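Local atomic coordinates of protein CT_858 (Chlamydia trachomatis, PDB entry 3DOR), a protein that probably acts as a serine-type endopeptidase, being the secreted chlamydial protease CPAF, whose mature form is a dimer. Residues B[295-300]-B[337-342]; B[365-370]-B[431-436]; B[84-89]-B[182-187]. All blocks are in the same frame, centred on the assembly; numbering follows the deposited sequence.

Interaction 1 of 3, residues B[295-300]-B[337-342]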
loop_
_atom_site.group_PDB
_atom_site.type_symbol
_atom_site.label_atom_id
_atom_site.label_comp_id
_atom_site.label_asym_id
_atom_site.label_seq_id
_atom_site.Cartn_x
_atom_site.Cartn_y
_atom_site.Cartn_z
ATOM N N PHE B 295 2.339 5.468 -38.150
ATOM C CA PHE B 295 1.463 6.114 -37.183
ATOM C C PHE B 295 1.394 5.183 -35.975
ATOM O O PHE B 295 1.125 3.984 -36.105
ATOM C CB PHE B 295 0.051 6.328 -37.724
ATOM C CG PHE B 295 -0.899 6.940 -36.703
ATOM C CD1 PHE B 295 -1.049 8.322 -36.605
ATOM C CD2 PHE B 295 -1.599 6.132 -35.809
ATOM C CE1 PHE B 295 -1.882 8.891 -35.634
ATOM C CE2 PHE B 295 -2.434 6.688 -34.834
ATOM C CZ PHE B 295 -2.575 8.070 -34.746
ATOM N N LEU B 296 1.646 5.745 -34.805
ATOM C CA LEU B 296 1.636 4.984 -33.568
ATOM C C LEU B 296 1.004 5.839 -32.477
ATOM O O LEU B 296 1.326 7.009 -32.353
ATOM C CB LEU B 296 3.074 4.631 -33.174
ATOM C CG LEU B 296 3.372 3.913 -31.850
ATOM C CD1 LEU B 296 3.164 4.853 -30.684
ATOM C CD2 LEU B 296 2.480 2.698 -31.711
ATOM N N ARG B 297 0.089 5.269 -31.700
ATOM C CA ARG B 297 -0.506 6.026 -30.600
ATOM C C ARG B 297 -0.004 5.430 -29.287
ATOM O O ARG B 297 -0.043 4.209 -29.109
ATOM C CB ARG B 297 -2.043 5.966 -30.647
ATOM C CG ARG B 297 -2.719 6.615 -29.428
ATOM C CD ARG B 297 -4.257 6.704 -29.522
ATOM N NE ARG B 297 -4.807 6.992 -28.198
ATOM C CZ ARG B 297 -4.597 8.127 -27.530
ATOM N NH1 ARG B 297 -3.870 9.104 -28.061
ATOM N NH2 ARG B 297 -5.049 8.259 -26.294
ATOM N N ILE B 298 0.523 6.272 -28.398
ATOM C CA ILE B 298 0.974 5.809 -27.078
ATOM C C ILE B 298 -0.165 6.332 -26.210
ATOM O O ILE B 298 -0.267 7.535 -25.975
ATOM C CB ILE B 298 2.325 6.458 -26.658
ATOM C CG1 ILE B 298 3.434 6.041 -27.624
ATOM C CG2 ILE B 298 2.700 6.027 -25.245
ATOM C CD1 ILE B 298 4.805 6.664 -27.300
ATOM N N PRO B 299 -1.039 5.436 -25.725
ATOM C CA PRO B 299 -2.188 5.824 -24.904
ATOM C C PRO B 299 -1.966 6.145 -23.428
ATOM O O PRO B 299 -2.662 6.998 -22.860
ATOM C CB PRO B 299 -3.148 4.654 -25.117
ATOM C CG PRO B 299 -2.213 3.483 -25.100
ATOM C CD PRO B 299 -0.993 3.968 -25.897
ATOM N N THR B 300 -1.012 5.467 -22.806
ATOM C CA THR B 300 -0.728 5.687 -21.394
ATOM C C THR B 300 0.673 5.193 -21.085
ATOM O O THR B 300 1.237 4.409 -21.857
ATOM C CB THR B 300 -1.708 4.900 -20.503
ATOM O OG1 THR B 300 -1.322 5.043 -19.131
ATOM C CG2 THR B 300 -1.686 3.413 -20.865
ATOM N N ASP B 337 0.893 9.666 -31.912
ATOM C CA ASP B 337 -0.241 10.350 -31.314
ATOM C C ASP B 337 -0.158 10.086 -29.817
ATOM O O ASP B 337 -0.335 8.959 -29.369
ATOM C CB ASP B 337 -1.563 9.807 -31.860
ATOM C CG ASP B 337 -2.771 10.338 -31.093
ATOM O OD1 ASP B 337 -3.873 9.777 -31.262
ATOM O OD2 ASP B 337 -2.612 11.318 -30.323
ATOM N N GLN B 338 0.118 11.124 -29.041
ATOM C CA GLN B 338 0.227 10.954 -27.605
ATOM C C GLN B 338 -0.818 11.781 -26.847
ATOM O O GLN B 338 -0.679 12.005 -25.645
ATOM C CB GLN B 338 1.630 11.354 -27.154
ATOM C CG GLN B 338 1.970 10.850 -25.794
ATOM C CD GLN B 338 2.669 11.877 -24.940
ATOM O OE1 GLN B 338 3.500 11.522 -24.111
ATOM N NE2 GLN B 338 2.323 13.151 -25.114
ATOM N N THR B 339 -1.855 12.234 -27.550
ATOM C CA THR B 339 -2.919 13.031 -26.930
ATOM C C THR B 339 -3.733 12.223 -25.916
ATOM O O THR B 339 -3.721 10.995 -25.950
ATOM C CB THR B 339 -3.897 13.569 -27.991
ATOM O OG1 THR B 339 -4.448 12.474 -28.736
ATOM C CG2 THR B 339 -3.182 14.502 -28.952
ATOM N N ASN B 340 -4.434 12.913 -25.012
ATOM C CA ASN B 340 -5.283 12.240 -24.028
ATOM C C ASN B 340 -4.573 11.052 -23.375
ATOM O O ASN B 340 -5.032 9.909 -23.445
ATOM C CB ASN B 340 -6.566 11.752 -24.713
ATOM C CG ASN B 340 -7.530 12.881 -25.047
ATOM O OD1 ASN B 340 -7.201 14.065 -24.944
ATOM N ND2 ASN B 340 -8.734 12.511 -25.453
ATOM N N ASN B 341 -3.462 11.344 -22.722
ATOM C CA ASN B 341 -2.635 10.337 -22.085
ATOM C C ASN B 341 -2.410 10.818 -20.652
ATOM O O ASN B 341 -1.886 11.904 -20.442
ATOM C CB ASN B 341 -1.320 10.257 -22.858
ATOM C CG ASN B 341 -0.382 9.213 -22.320
ATOM O OD1 ASN B 341 -0.198 9.093 -21.114
ATOM N ND2 ASN B 341 0.236 8.454 -23.220
ATOM N N PRO B 342 -2.784 10.002 -19.651
ATOM C CA PRO B 342 -2.657 10.310 -18.219
ATOM C C PRO B 342 -1.276 10.219 -17.579
ATOM O O PRO B 342 -1.128 10.541 -16.404
ATOM C CB PRO B 342 -3.612 9.315 -17.581
ATOM C CG PRO B 342 -3.339 8.072 -18.407
ATOM C CD PRO B 342 -3.333 8.641 -19.840
#

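Interaction 2 of 3, residues B[365-370]-B[431-436]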
loop_
_atom_site.group_PDB
_atom_site.type_symbol
_atom_site.label_atom_id
_atom_site.label_comp_id
_atom_site.label_asym_id
_atom_site.label_seq_id
_atom_site.Cartn_x
_atom_site.Cartn_y
_atom_site.Cartn_z
ATOM N N LYS B 365 15.737 17.246 -14.740
ATOM C CA LYS B 365 15.960 16.760 -13.383
ATOM C C LYS B 365 14.814 17.165 -12.478
ATOM O O LYS B 365 13.973 17.965 -12.867
ATOM C CB LYS B 365 17.279 17.315 -12.834
ATOM C CG LYS B 365 18.502 16.819 -13.587
ATOM C CD LYS B 365 19.781 17.385 -12.986
ATOM C CE LYS B 365 21.016 16.860 -13.717
ATOM N NZ LYS B 365 21.040 17.297 -15.141
ATOM N N HIS B 366 14.787 16.618 -11.267
ATOM C CA HIS B 366 13.714 16.924 -10.326
ATOM C C HIS B 366 14.164 17.520 -8.987
ATOM O O HIS B 366 15.132 17.050 -8.392
ATOM C CB HIS B 366 12.905 15.659 -10.042
ATOM C CG HIS B 366 12.000 15.248 -11.161
ATOM N ND1 HIS B 366 10.632 15.133 -11.006
ATOM C CD2 HIS B 366 12.262 14.906 -12.444
ATOM C CE1 HIS B 366 10.096 14.737 -12.144
ATOM N NE2 HIS B 366 11.062 14.592 -13.035
ATOM N N ARG B 367 13.458 18.552 -8.527
ATOM C CA ARG B 367 13.745 19.177 -7.225
ATOM C C ARG B 367 12.825 18.385 -6.288
ATOM O O ARG B 367 11.605 18.389 -6.467
ATOM C CB ARG B 367 13.326 20.657 -7.199
ATOM C CG ARG B 367 13.870 21.554 -8.308
ATOM C CD ARG B 367 15.196 22.202 -7.968
ATOM N NE ARG B 367 15.219 22.846 -6.651
ATOM C CZ ARG B 367 14.907 24.114 -6.398
ATOM N NH1 ARG B 367 14.528 24.928 -7.375
ATOM N NH2 ARG B 367 15.000 24.574 -5.154
ATOM N N MET B 368 13.393 17.722 -5.289
ATOM C CA MET B 368 12.592 16.885 -4.395
ATOM C C MET B 368 12.441 17.339 -2.940
ATOM O O MET B 368 13.310 18.015 -2.403
ATOM C CB MET B 368 13.185 15.471 -4.403
ATOM C CG MET B 368 13.171 14.776 -5.762
ATOM S SD MET B 368 14.623 13.711 -5.996
ATOM C CE MET B 368 14.281 12.411 -4.827
ATOM N N ILE B 369 11.318 16.982 -2.316
ATOM C CA ILE B 369 11.119 17.278 -0.893
ATOM C C ILE B 369 11.528 15.975 -0.213
ATOM O O ILE B 369 11.071 14.899 -0.604
ATOM C CB ILE B 369 9.655 17.559 -0.498
ATOM C CG1 ILE B 369 9.190 18.884 -1.086
ATOM C CG2 ILE B 369 9.558 17.679 1.020
ATOM C CD1 ILE B 369 8.113 19.583 -0.225
ATOM N N LEU B 370 12.360 16.064 0.816
ATOM C CA LEU B 370 12.851 14.852 1.458
ATOM C C LEU B 370 12.473 14.614 2.914
ATOM O O LEU B 370 12.371 15.545 3.709
ATOM C CB LEU B 370 14.379 14.807 1.329
ATOM C CG LEU B 370 14.991 14.936 -0.074
ATOM C CD1 LEU B 370 16.507 15.091 0.028
ATOM C CD2 LEU B 370 14.633 13.712 -0.924
ATOM N N ILE B 431 16.458 19.932 2.095
ATOM C CA ILE B 431 15.334 19.006 2.038
ATOM C C ILE B 431 13.946 19.535 1.706
ATOM O O ILE B 431 13.034 18.742 1.486
ATOM C CB ILE B 431 15.216 18.228 3.362
ATOM C CG1 ILE B 431 14.654 19.136 4.462
ATOM C CG2 ILE B 431 16.578 17.701 3.764
ATOM C CD1 ILE B 431 14.399 18.427 5.780
ATOM N N GLU B 432 13.771 20.853 1.682
ATOM C CA GLU B 432 12.460 21.427 1.369
ATOM C C GLU B 432 12.197 21.384 -0.143
ATOM O O GLU B 432 11.096 21.068 -0.584
ATOM C CB GLU B 432 12.381 22.869 1.880
ATOM C CG GLU B 432 12.483 23.009 3.397
ATOM C CD GLU B 432 11.273 22.455 4.125
ATOM O OE1 GLU B 432 11.064 22.835 5.294
ATOM O OE2 GLU B 432 10.529 21.637 3.542
ATOM N N LEU B 433 13.216 21.715 -0.927
ATOM C CA LEU B 433 13.126 21.692 -2.387
ATOM C C LEU B 433 14.565 21.566 -2.842
ATOM O O LEU B 433 15.232 22.556 -3.158
ATOM C CB LEU B 433 12.490 22.978 -2.931
ATOM C CG LEU B 433 12.199 22.986 -4.444
ATOM C CD1 LEU B 433 11.332 21.783 -4.819
ATOM C CD2 LEU B 433 11.490 24.285 -4.835
ATOM N N SER B 434 15.033 20.322 -2.860
ATOM C CA SER B 434 16.411 20.009 -3.200
ATOM C C SER B 434 16.908 20.532 -4.528
ATOM O O SER B 434 16.130 20.903 -5.406
ATOM C CB SER B 434 16.628 18.496 -3.170
ATOM O OG SER B 434 16.080 17.880 -4.324
ATOM N N THR B 435 18.230 20.550 -4.652
ATOM C CA THR B 435 18.891 20.961 -5.873
ATOM C C THR B 435 18.406 19.901 -6.868
ATOM O O THR B 435 18.044 18.801 -6.464
ATOM C CB THR B 435 20.433 20.895 -5.688
ATOM O OG1 THR B 435 21.088 21.282 -6.900
ATOM C CG2 THR B 435 20.869 19.488 -5.302
ATOM N N PRO B 436 18.374 20.214 -8.175
ATOM C CA PRO B 436 17.901 19.201 -9.122
ATOM C C PRO B 436 18.687 17.889 -9.173
ATOM O O PRO B 436 19.913 17.859 -9.299
ATOM C CB PRO B 436 17.874 19.953 -10.462
ATOM C CG PRO B 436 18.896 21.025 -10.285
ATOM C CD PRO B 436 18.674 21.482 -8.859
#

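Interaction 3 of 3, residues B[84-89]-B[182-187]. With SO4 (sulfate ion), chain L.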
loop_
_atom_site.group_PDB
_atom_site.type_symbol
_atom_site.label_atom_id
_atom_site.label_comp_id
_atom_site.label_asym_id
_atom_site.label_seq_id
_atom_site.Cartn_x
_atom_site.Cartn_y
_atom_site.Cartn_z
ATOM N N ALA B 84 -23.658 11.136 -10.577
ATOM C CA ALA B 84 -24.602 11.560 -11.607
ATOM C C ALA B 84 -23.864 11.501 -12.937
ATOM O O ALA B 84 -22.719 11.924 -13.025
ATOM C CB ALA B 84 -25.077 12.977 -11.329
ATOM N N TYR B 85 -24.520 10.983 -13.967
ATOM C CA TYR B 85 -23.885 10.848 -15.271
ATOM C C TYR B 85 -24.851 11.014 -16.435
ATOM O O TYR B 85 -25.965 10.503 -16.387
ATOM C CB TYR B 85 -23.242 9.461 -15.372
ATOM C CG TYR B 85 -22.616 9.146 -16.715
ATOM C CD1 TYR B 85 -21.376 9.681 -17.070
ATOM C CD2 TYR B 85 -23.254 8.297 -17.622
ATOM C CE1 TYR B 85 -20.783 9.377 -18.298
ATOM C CE2 TYR B 85 -22.674 7.983 -18.851
ATOM C CZ TYR B 85 -21.438 8.528 -19.182
ATOM O OH TYR B 85 -20.857 8.227 -20.390
ATOM N N LEU B 86 -24.412 11.730 -17.470
ATOM C CA LEU B 86 -25.191 11.922 -18.692
ATOM C C LEU B 86 -24.333 11.360 -19.827
ATOM O O LEU B 86 -23.176 11.744 -19.983
ATOM C CB LEU B 86 -25.501 13.401 -18.917
ATOM C CG LEU B 86 -26.532 13.940 -17.913
ATOM C CD1 LEU B 86 -26.756 15.435 -18.104
ATOM C CD2 LEU B 86 -27.834 13.161 -18.094
ATOM N N PRO B 87 -24.895 10.443 -20.638
ATOM C CA PRO B 87 -24.236 9.774 -21.767
ATOM C C PRO B 87 -23.843 10.594 -22.998
ATOM O O PRO B 87 -24.155 10.212 -24.132
ATOM C CB PRO B 87 -25.219 8.667 -22.116
ATOM C CG PRO B 87 -26.533 9.351 -21.905
ATOM C CD PRO B 87 -26.327 10.087 -20.590
ATOM N N TYR B 88 -23.149 11.703 -22.782
ATOM C CA TYR B 88 -22.704 12.539 -23.893
ATOM C C TYR B 88 -21.256 12.960 -23.733
ATOM O O TYR B 88 -20.689 12.868 -22.645
ATOM C CB TYR B 88 -23.567 13.789 -24.009
ATOM C CG TYR B 88 -25.034 13.476 -24.032
ATOM C CD1 TYR B 88 -25.784 13.489 -22.855
ATOM C CD2 TYR B 88 -25.665 13.120 -25.218
ATOM C CE1 TYR B 88 -27.136 13.150 -22.863
ATOM C CE2 TYR B 88 -27.015 12.779 -25.239
ATOM C CZ TYR B 88 -27.742 12.792 -24.060
ATOM O OH TYR B 88 -29.062 12.419 -24.077
ATOM N N THR B 89 -20.653 13.399 -24.831
ATOM C CA THR B 89 -19.279 13.861 -24.793
ATOM C C THR B 89 -19.169 15.116 -25.642
ATOM O O THR B 89 -19.561 15.136 -26.807
ATOM C CB THR B 89 -18.290 12.805 -25.329
ATOM O OG1 THR B 89 -18.438 11.583 -24.587
ATOM C CG2 THR B 89 -16.855 13.309 -25.176
ATOM N N VAL B 182 -33.245 16.223 -20.497
ATOM C CA VAL B 182 -32.565 14.972 -20.222
ATOM C C VAL B 182 -32.578 14.649 -18.724
ATOM O O VAL B 182 -32.738 15.541 -17.890
ATOM C CB VAL B 182 -31.114 15.053 -20.761
ATOM C CG1 VAL B 182 -30.181 14.233 -19.914
ATOM C CG2 VAL B 182 -31.081 14.563 -22.202
ATOM N N LYS B 183 -32.418 13.373 -18.384
ATOM C CA LYS B 183 -32.412 12.974 -16.980
ATOM C C LYS B 183 -31.084 12.378 -16.516
ATOM O O LYS B 183 -30.580 11.422 -17.110
ATOM C CB LYS B 183 -33.522 11.960 -16.698
ATOM C CG LYS B 183 -33.569 11.550 -15.238
ATOM C CD LYS B 183 -34.575 10.444 -14.968
ATOM C CE LYS B 183 -34.676 10.177 -13.466
ATOM N NZ LYS B 183 -35.513 8.987 -13.144
ATOM N N TRP B 184 -30.526 12.942 -15.449
ATOM C CA TRP B 184 -29.278 12.436 -14.901
ATOM C C TRP B 184 -29.406 10.969 -14.524
ATOM O O TRP B 184 -30.437 10.529 -13.999
ATOM C CB TRP B 184 -28.876 13.190 -13.628
ATOM C CG TRP B 184 -28.286 14.550 -13.822
ATOM C CD1 TRP B 184 -28.903 15.745 -13.614
ATOM C CD2 TRP B 184 -26.945 14.855 -14.229
ATOM N NE1 TRP B 184 -28.032 16.776 -13.863
ATOM C CE2 TRP B 184 -26.822 16.258 -14.242
ATOM C CE3 TRP B 184 -25.833 14.075 -14.579
ATOM C CZ2 TRP B 184 -25.633 16.908 -14.594
ATOM C CZ3 TRP B 184 -24.648 14.716 -14.925
ATOM C CH2 TRP B 184 -24.559 16.120 -14.930
ATOM N N ARG B 185 -28.353 10.211 -14.796
ATOM C CA ARG B 185 -28.311 8.809 -14.419
ATOM C C ARG B 185 -27.725 8.924 -13.013
ATOM O O ARG B 185 -26.538 9.209 -12.850
ATOM C CB ARG B 185 -27.378 8.037 -15.348
ATOM C CG ARG B 185 -28.090 6.968 -16.154
ATOM C CD ARG B 185 -28.168 7.273 -17.641
ATOM N NE ARG B 185 -27.377 6.305 -18.393
ATOM C CZ ARG B 185 -27.442 6.128 -19.710
ATOM N NH1 ARG B 185 -28.271 6.851 -20.445
ATOM N NH2 ARG B 185 -26.662 5.230 -20.295
ATOM N N TYR B 186 -28.569 8.715 -12.007
ATOM C CA TYR B 186 -28.178 8.871 -10.611
ATOM C C TYR B 186 -27.989 7.599 -9.790
ATOM O O TYR B 186 -28.748 6.637 -9.901
ATOM C CB TYR B 186 -29.212 9.773 -9.923
ATOM C CG TYR B 186 -28.921 10.136 -8.482
ATOM C CD1 TYR B 186 -27.918 11.043 -8.160
ATOM C CD2 TYR B 186 -29.669 9.587 -7.440
ATOM C CE1 TYR B 186 -27.665 11.402 -6.836
ATOM C CE2 TYR B 186 -29.427 9.936 -6.111
ATOM C CZ TYR B 186 -28.423 10.845 -5.815
ATOM O OH TYR B 186 -28.175 11.199 -4.501
ATOM N N VAL B 187 -26.951 7.613 -8.965
ATOM C CA VAL B 187 -26.643 6.507 -8.072
ATOM C C VAL B 187 -26.655 7.129 -6.677
ATOM O O VAL B 187 -25.844 8.008 -6.377
ATOM C CB VAL B 187 -25.243 5.899 -8.367
ATOM C CG1 VAL B 187 -24.855 4.915 -7.275
ATOM C CG2 VAL B 187 -25.257 5.185 -9.717
HETATM S S SO4 L . -32.159 7.481 -20.110
HETATM O O1 SO4 L . -33.200 7.586 -21.217
HETATM O O2 SO4 L . -32.244 6.105 -19.489
HETATM O O3 SO4 L . -30.755 7.673 -20.651
HETATM O O4 SO4 L . -32.463 8.591 -19.116
#

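Interaction 1 of 3, residues B[295-300]-B[337-342]
The carbonyl oxygen of Thr339 is gripped by two donors of one side chain, Arg297 NH1 at 2.8 Å and NH2 at 3.1 Å, both end-on and with the oxygen in the guanidinium plane. NH2 also donates to the carbonyl of Asn340, approaching above that carbonyl's plane, while NE bonds Ser257 O. The arginine reaches this turn because its chain is extended from CG to NE, with CG anti to the backbone N (chi1 174°). On the way it lies alongside Asp337, and NH1 forms a salt bridge with Asp337 OD1 (3.3 Å), the two planes being 46° apart. The other carboxylate oxygen, OD2, closes an Asx turn by accepting Thr339 N, and through its syn lone pair it takes the Thr339 hydroxyl, OG1, at 2.7 Å. The carboxylate is thus fixed twice over, and the nearby guanidinium would favour its charged form. Alongside, Asp337 N to Leu296 O (2.7 Å) and Ile298 N to Asp337 O (3.0 Å) form a parallel bridge around Arg297, whose side chain shares a sheet face with Asp337. Beyond the bridge, Asn341 ND2 meets Ile298 O from above its carbonyl plane. The contact ends the pairing of strands 290-297 and 333-337, joined in a beta-alpha-beta crossover by helix 316-330; Ile298 rests on Phe320 of that helix and on Phe472 of helix 468-478.

Interaction 2 of 3, residues B[365-370]-B[431-436]
Residues 365-370 and 431-436 run antiparallel, Arg367 lying nearest Pro436 and Leu370 nearest Ile431, but the pairing is irregular. At one end Leu370 N bonds Ile431 O, 2.8 Å away and in the plane of that carbonyl. In the middle Ser434 N donates almost straight to Met368 O (2.9 Å, 172° at the hydrogen). The return bond is made by a side chain: Met368 N points at Ser434 OG at 2.9 Å, so a hydroxyl stands where a strand partner would offer its carbonyl. Ser434 holds OG in the crowded position between its own backbone N and carbonyl carbon (chi1 76°), and from there the hydroxyl donates onward to Thr435 O.

Arg367 folds back on itself, bent at chi2 (-90°) and chi3, to clamp two successive carbonyls. NE makes a very short bond of 2.5 Å to Ser434 O, and NH2 reaches Leu433 O at 2.8 Å; both oxygens are met from above their carbonyl planes. Leu433 crosses the arginine at about a right angle, its CG over one guanidinium face and 3.3 Å from Arg367 NH2. Pro436 lies alongside the arginine stem, its CD against Arg367 CD, and its CB touches Lys365 CB at 3.6 Å.

NH2 of Arg367 also bonds Gln205 O of the second subunit, and Glu432 forms a salt bridge with Arg504 of that subunit. Lys365 and Arg367 bond through their backbones to strand 507-518, leaving alternate residues for the 431-437 side. The arrangement is that of a loop laid, strand-like, along a sheet strand to build part of the dimer interface of the protease.

Interaction 3 of 3, residues B[84-89]-B[182-187]
Leu86 and Trp184 both turn CG anti to the carbonyl carbon and beside the backbone N (chi1 -71° and -77°), and the two side chains cross at about a right angle. Leu86 CD1 sits over the face of the indole, 3.7 Å from the centroid of the six-membered ring and 2° off its normal, a CH-pi contact. The same benzo portion takes Ala84 CB at 3.5 Å from Trp184 CE3, and Tyr85 N lies at its edge. Next to the ring the backbones pair: Tyr85 and Arg185 form an antiparallel hydrogen-bonded pair, Tyr85 N to Arg185 O and Arg185 N to Tyr85 O, each 2.9 Å. Ala84 and Tyr186 form the adjacent non-hydrogen-bonded pair. On the other side of Tyr85, Pro87 centres an inverse gamma turn, with Tyr88 N donating to Leu86 O (2.8 Å), and here strand 83-92 is interrupted and the two backbones part; Tyr88 OH still meets Val182 CG2 tip to tip. Arg185, bent at chi2 and chi3, crosses Pro87, whose CD lies over one guanidinium face. Both strands belong to the antiparallel sheet of the PDZ domain, where Leu86 and Trp184 also touch Thr166 of strand 165-171. The chemistry is therefore divided: aromatic and aliphatic groups fill the buried side, whereas NH1 of the exposed Arg185 makes a weak hydrogen bond to O3 of a sulfate, which probably came from the crystallisation liquor and implies no more than local attraction for an anion.

How the interactions relate
Along the chain the contacts come in series: interaction 3 closes first, then interaction 1, then interaction 2. Interaction 3 joins two strands of the antiparallel PDZ-domain sheet. The other two lie in the S41 peptidase region but in different sheets, interaction 1 at the end of two parallel strands of the mixed sheet and interaction 2 beside strand 361-368 of an antiparallel one. None touches another. Centres of interactions 1 and 2 are 29 Å apart and those of 1 and 3 are 28 Å apart, while 2 and 3 stand 43 Å apart on opposite sides of the chain's centre. Interaction 1 is buried deep within the subunit; among the three, interaction 2 alone meets the second subunit.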